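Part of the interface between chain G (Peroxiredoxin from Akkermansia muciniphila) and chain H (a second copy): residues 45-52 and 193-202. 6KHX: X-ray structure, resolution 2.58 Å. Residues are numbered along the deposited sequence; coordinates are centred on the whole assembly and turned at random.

Chain G, residues 45-52: FTFVCPTE
Chain H 193-202: AMTPSHEGVA

The contact is a small apolar one without hydrogen bonds across it, in which the ring of Phe G47 lies against a loop and the first turn of a helix in chain H, burying 356 Å², both sides summed. In chain G, Phe G45 (phi/psi 65/33), Thr G46 (-111/-140) and Phe G47 (-117/-68) form a loop that leads into a helix; Glu G52 N donates to Val G48 O (3.0 Å), and so does Thr G51 OG1 (2.7 Å; chi1 80°, p). In chain H, extended Met H194 (-152/141) leads through Thr H195 and Pro H196 (-75/76) to Ser H197 (-155/166), the N-cap of a helix from His H198 onward. Ser H197 OG (chi1 67°, p) accepts from Gly H200 N at 3.0 Å, and Val H201 N donates to Ser H197 O at 2.9 Å. The backbones come nearest at Phe G47 and Val H201, CA to CA 5.0 Å.

Phe G47 (chi1 -39°, m; chi2 -48°) starts sideways, but its ring end comes nearer chain H. Pro H196 C and Ser H197 N lie over one ring face, Pro H196 C 3.4 Å from Phe G47 CE2; Ser H197 C comes 3.3 Å from Phe G47 CE1. Pro H196 CB adds an apolar contact to CD2 of Phe G47 (3.7 Å). Val H201 (chi1 59°, p) points toward chain G: its CG1 meets the ring edge at Phe G47 CD1 (3.9 Å), while its CG2 packs on Pro G50 CG (3.6 Å) and lies 3.3 Å from Thr G46 O. Met H194 (chi1 t, chi2 t, chi3 m) also reaches across, its SD 3.6 Å from Phe G47 CB and 3.4 Å from Phe G47 O, its CE 3.4 Å from Thr G51 CG2. With no hydrogen bond between the stretches, the pairings listed here are van der Waals contacts, mostly of apolar groups.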

# COMPACT_ATOMS: atom_id res chain seq x y z
N PHE G 45 -14.52 17.59 -43.16
CA PHE G 45 -15.51 17.15 -44.15
C PHE G 45 -16.91 17.02 -43.56
O PHE G 45 -17.68 16.15 -43.97
CB PHE G 45 -15.10 15.83 -44.81
CG PHE G 45 -13.75 15.87 -45.47
CD1 PHE G 45 -13.58 16.49 -46.70
CD2 PHE G 45 -12.66 15.25 -44.89
CE1 PHE G 45 -12.34 16.53 -47.31
CE2 PHE G 45 -11.42 15.27 -45.50
CZ PHE G 45 -11.26 15.91 -46.72
N THR G 46 -17.27 17.86 -42.58
CA THR G 46 -18.64 17.84 -42.05
C THR G 46 -19.41 19.10 -42.43
O THR G 46 -19.28 19.59 -43.55
CB THR G 46 -18.64 17.63 -40.54
OG1 THR G 46 -17.69 18.51 -39.92
CG2 THR G 46 -18.28 16.19 -40.20
N PHE G 47 -20.22 19.63 -41.50
CA PHE G 47 -21.30 20.55 -41.84
C PHE G 47 -21.12 21.94 -41.24
O PHE G 47 -20.94 22.90 -41.99
CB PHE G 47 -22.64 19.93 -41.44
CG PHE G 47 -22.72 18.45 -41.70
CD1 PHE G 47 -22.34 17.92 -42.93
CD2 PHE G 47 -23.18 17.58 -40.72
CE1 PHE G 47 -22.39 16.56 -43.17
CE2 PHE G 47 -23.25 16.21 -40.96
CZ PHE G 47 -22.85 15.70 -42.19
N VAL G 48 -21.21 22.09 -39.91
CA VAL G 48 -21.00 23.39 -39.28
C VAL G 48 -19.53 23.80 -39.35
O VAL G 48 -19.20 24.99 -39.47
CB VAL G 48 -21.50 23.37 -37.82
CG1 VAL G 48 -21.31 24.73 -37.14
CG2 VAL G 48 -22.94 22.93 -37.74
N CYS G 49 -18.63 22.81 -39.26
CA CYS G 49 -17.20 23.09 -39.21
C CYS G 49 -16.70 23.87 -40.42
O CYS G 49 -15.93 24.83 -40.23
CB CYS G 49 -16.45 21.75 -39.05
SG CYS G 49 -17.22 20.59 -37.87
N PRO G 50 -17.05 23.52 -41.67
CA PRO G 50 -16.59 24.35 -42.80
C PRO G 50 -17.12 25.77 -42.74
O PRO G 50 -16.40 26.69 -43.11
CB PRO G 50 -17.11 23.59 -44.03
CG PRO G 50 -18.20 22.73 -43.53
CD PRO G 50 -17.79 22.33 -42.15
N THR G 51 -18.36 25.97 -42.28
CA THR G 51 -18.87 27.33 -42.19
C THR G 51 -18.07 28.14 -41.19
O THR G 51 -17.74 29.31 -41.45
CB THR G 51 -20.35 27.33 -41.83
OG1 THR G 51 -20.50 27.13 -40.42
CG2 THR G 51 -21.05 26.20 -42.56
N GLU G 52 -17.71 27.54 -40.05
CA GLU G 52 -16.90 28.26 -39.08
C GLU G 52 -15.51 28.57 -39.64
O GLU G 52 -15.01 29.69 -39.50
CB GLU G 52 -16.80 27.48 -37.77
CG GLU G 52 -18.14 27.21 -37.10
CD GLU G 52 -17.99 26.61 -35.70
OE1 GLU G 52 -18.38 27.27 -34.71
OE2 GLU G 52 -17.48 25.47 -35.60
N ALA H 193 -30.29 28.16 -41.98
CA ALA H 193 -29.57 27.12 -41.26
C ALA H 193 -29.03 26.09 -42.24
O ALA H 193 -28.77 26.41 -43.40
CB ALA H 193 -30.48 26.46 -40.22
N MET H 194 -28.86 24.84 -41.79
CA MET H 194 -28.22 23.84 -42.63
C MET H 194 -28.71 22.44 -42.28
O MET H 194 -28.88 22.12 -41.10
CB MET H 194 -26.70 23.88 -42.50
CG MET H 194 -25.98 22.78 -43.27
SD MET H 194 -24.22 22.78 -42.94
CE MET H 194 -23.96 24.54 -42.85
N THR H 195 -28.91 21.62 -43.31
CA THR H 195 -29.21 20.21 -43.11
C THR H 195 -27.91 19.46 -42.83
O THR H 195 -26.95 19.59 -43.60
CB THR H 195 -29.90 19.64 -44.35
OG1 THR H 195 -31.15 20.31 -44.55
CG2 THR H 195 -30.17 18.15 -44.19
N PRO H 196 -27.83 18.69 -41.73
CA PRO H 196 -26.58 17.97 -41.43
C PRO H 196 -26.35 16.76 -42.32
O PRO H 196 -26.53 15.62 -41.88
CB PRO H 196 -26.77 17.57 -39.96
CG PRO H 196 -28.25 17.48 -39.79
CD PRO H 196 -28.83 18.55 -40.66
N SER H 197 -25.94 17.00 -43.57
CA SER H 197 -25.63 15.94 -44.52
C SER H 197 -24.64 16.47 -45.55
O SER H 197 -24.41 17.68 -45.65
CB SER H 197 -26.90 15.41 -45.20
OG SER H 197 -27.48 16.40 -46.03
N HIS H 198 -24.03 15.54 -46.30
CA HIS H 198 -23.15 15.93 -47.40
C HIS H 198 -23.86 16.91 -48.33
O HIS H 198 -23.33 17.97 -48.68
CB HIS H 198 -22.67 14.70 -48.17
CG HIS H 198 -22.02 13.65 -47.32
ND1 HIS H 198 -20.91 13.90 -46.53
CD2 HIS H 198 -22.30 12.33 -47.16
CE1 HIS H 198 -20.55 12.78 -45.92
NE2 HIS H 198 -21.38 11.82 -46.28
N GLU H 199 -25.08 16.54 -48.74
CA GLU H 199 -25.88 17.41 -49.58
C GLU H 199 -26.15 18.74 -48.88
O GLU H 199 -26.09 19.80 -49.51
CB GLU H 199 -27.22 16.72 -49.91
CG GLU H 199 -27.12 15.42 -50.69
CD GLU H 199 -26.72 15.62 -52.14
OE1 GLU H 199 -26.59 16.78 -52.58
OE2 GLU H 199 -26.55 14.60 -52.85
N GLY H 200 -26.41 18.69 -47.58
CA GLY H 200 -26.71 19.90 -46.83
C GLY H 200 -25.55 20.89 -46.81
O GLY H 200 -25.74 22.09 -47.04
N VAL H 201 -24.34 20.40 -46.53
CA VAL H 201 -23.20 21.30 -46.45
C VAL H 201 -22.81 21.81 -47.84
O VAL H 201 -22.49 22.99 -48.01
CB VAL H 201 -22.01 20.63 -45.73
CG1 VAL H 201 -21.57 19.35 -46.45
CG2 VAL H 201 -20.85 21.60 -45.61
N ALA H 202 -22.86 20.93 -48.85
CA ALA H 202 -22.55 21.40 -50.20
C ALA H 202 -23.55 22.47 -50.65
O ALA H 202 -23.15 23.52 -51.19
CB ALA H 202 -22.54 20.23 -51.18